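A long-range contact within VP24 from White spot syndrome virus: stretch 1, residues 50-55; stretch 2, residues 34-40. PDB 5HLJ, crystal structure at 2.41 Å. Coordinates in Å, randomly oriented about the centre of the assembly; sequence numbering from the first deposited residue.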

# COMPACT_ATOMS: atom_id res chain seq x y z
N TYR A 50 4.47 -16.23 14.93
CA TYR A 50 4.54 -17.67 14.70
C TYR A 50 3.41 -18.08 13.78
O TYR A 50 2.22 -17.96 14.12
CB TYR A 50 4.45 -18.45 16.03
CG TYR A 50 4.67 -19.96 15.95
CD1 TYR A 50 5.79 -20.55 16.54
CD2 TYR A 50 3.76 -20.79 15.32
CE1 TYR A 50 6.00 -21.92 16.50
CE2 TYR A 50 3.96 -22.17 15.26
CZ TYR A 50 5.08 -22.72 15.86
OH TYR A 50 5.28 -24.08 15.81
N VAL A 51 3.77 -18.61 12.62
CA VAL A 51 2.78 -19.07 11.68
C VAL A 51 2.68 -20.59 11.75
O VAL A 51 3.50 -21.28 11.16
CB VAL A 51 3.11 -18.61 10.25
CG1 VAL A 51 2.04 -19.06 9.28
CG2 VAL A 51 3.28 -17.10 10.20
N ALA A 52 1.68 -21.10 12.47
CA ALA A 52 1.48 -22.54 12.63
C ALA A 52 1.05 -23.22 11.34
O ALA A 52 0.75 -22.57 10.35
CB ALA A 52 0.45 -22.82 13.73
N GLY A 53 1.02 -24.55 11.36
CA GLY A 53 0.52 -25.30 10.21
C GLY A 53 -0.96 -25.06 9.95
O GLY A 53 -1.71 -24.63 10.84
N GLN A 54 -1.40 -25.37 8.74
CA GLN A 54 -2.80 -25.18 8.37
C GLN A 54 -3.77 -25.90 9.29
O GLN A 54 -3.49 -26.98 9.79
CB GLN A 54 -3.02 -25.64 6.94
CG GLN A 54 -2.67 -27.09 6.72
CD GLN A 54 -2.51 -27.43 5.25
OE1 GLN A 54 -1.69 -26.83 4.54
NE2 GLN A 54 -3.29 -28.39 4.77
N GLY A 55 -4.92 -25.27 9.52
CA GLY A 55 -6.00 -25.87 10.28
C GLY A 55 -5.73 -26.14 11.75
O GLY A 55 -6.39 -26.98 12.35
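Stretch 2 34-40: FNFVNGT

The two stretches are joined as an antiparallel ladder at one end and by a lone side-chain hydrogen bond at the other, with a glycine of unusual backbone geometry in the ladder itself. Gly39 (phi 155°, psi -166°) adopts angles at which a CB would be jammed against the carbonyl O of the residue before it, yet it forms both backbone hydrogen bonds of the contact: Val51 N donates to Gly39 O at 2.9 Å, and Gly39 N donates to Val51 O at 3.2 Å. Stretch 2 runs against stretch 1, their end-to-end directions lying 155° apart. Next to the hydrogen-bonded pair, Tyr50 and Thr40 form a non-hydrogen-bonded pair with their CA atoms 4.7 Å apart; both side chains rise on the same face of the sheet, where Tyr50 CD1 meets Thr40 CG2 at 4.0 Å.

Val51 points to the opposite face and is the residue most covered by stretch 2. Its chi1 is t, and its CG1 lies 3.5 Å from Phe36 CB, an apolar contact, and equally 3.5 Å from Val37 O. Stretch 2 is a strand through Phe36, passes through a non-strand segment at Val37 and Asn38, and resumes as strand at Gly39. At Asn38 the backbone still lies close: Asn38 CA approaches Val51 O at 3.3 Å in a CA-H...O contact, although the side chain, with chi1 p, leads away at its end.

Beyond Val51 the chains separate, and the CA atoms of Gln54 and Asn35 are 7.1 Å apart. Side chains span this wider gap: Asn35 points toward stretch 1, and its ND2 donates to Gln54 OE1 at 2.9 Å, with an N-H...O angle of 155°. Together the two stretches bury 383 Å², summed over both sides.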

# COMPACT_ATOMS: atom_id res chain seq x y z
N PHE A 34 -6.63 -18.98 0.58
CA PHE A 34 -5.20 -18.73 0.64
C PHE A 34 -4.68 -19.55 1.79
O PHE A 34 -5.40 -19.77 2.75
CB PHE A 34 -4.87 -17.25 0.83
CG PHE A 34 -4.87 -16.47 -0.43
CD1 PHE A 34 -3.86 -16.64 -1.36
CD2 PHE A 34 -5.87 -15.55 -0.68
CE1 PHE A 34 -3.84 -15.91 -2.53
CE2 PHE A 34 -5.87 -14.81 -1.86
CZ PHE A 34 -4.86 -15.00 -2.78
N ASN A 35 -3.43 -19.99 1.71
CA ASN A 35 -2.86 -20.82 2.76
C ASN A 35 -1.46 -20.33 3.15
O ASN A 35 -0.61 -20.12 2.27
CB ASN A 35 -2.81 -22.28 2.28
CG ASN A 35 -2.57 -23.26 3.41
OD1 ASN A 35 -2.96 -23.02 4.55
ND2 ASN A 35 -1.91 -24.37 3.09
N PHE A 36 -1.23 -20.11 4.44
CA PHE A 36 0.08 -19.65 4.90
C PHE A 36 1.18 -20.67 4.60
O PHE A 36 0.91 -21.86 4.51
CB PHE A 36 0.08 -19.38 6.40
CG PHE A 36 -0.67 -18.15 6.81
CD1 PHE A 36 -0.34 -16.90 6.28
CD2 PHE A 36 -1.70 -18.23 7.76
CE1 PHE A 36 -1.03 -15.75 6.67
CE2 PHE A 36 -2.40 -17.09 8.15
CZ PHE A 36 -2.05 -15.85 7.60
N VAL A 37 2.40 -20.18 4.43
CA VAL A 37 3.59 -21.02 4.58
C VAL A 37 4.00 -20.92 6.04
O VAL A 37 4.11 -19.83 6.59
CB VAL A 37 4.74 -20.56 3.66
CG1 VAL A 37 6.03 -21.28 4.01
CG2 VAL A 37 4.37 -20.76 2.20
N ASN A 38 4.19 -22.06 6.70
CA ASN A 38 4.50 -22.02 8.13
C ASN A 38 5.94 -21.56 8.35
O ASN A 38 6.78 -21.69 7.45
CB ASN A 38 4.27 -23.39 8.78
CG ASN A 38 5.12 -24.47 8.16
OD1 ASN A 38 4.86 -24.91 7.04
ND2 ASN A 38 6.15 -24.91 8.88
N GLY A 39 6.21 -20.99 9.52
CA GLY A 39 7.51 -20.43 9.80
C GLY A 39 7.38 -19.37 10.87
O GLY A 39 6.33 -19.29 11.53
N THR A 40 8.42 -18.56 11.05
CA THR A 40 8.46 -17.56 12.11
C THR A 40 9.03 -16.26 11.60
O THR A 40 9.71 -16.22 10.57
CB THR A 40 9.29 -18.04 13.33
OG1 THR A 40 10.60 -18.39 12.90
CG2 THR A 40 8.66 -19.25 14.01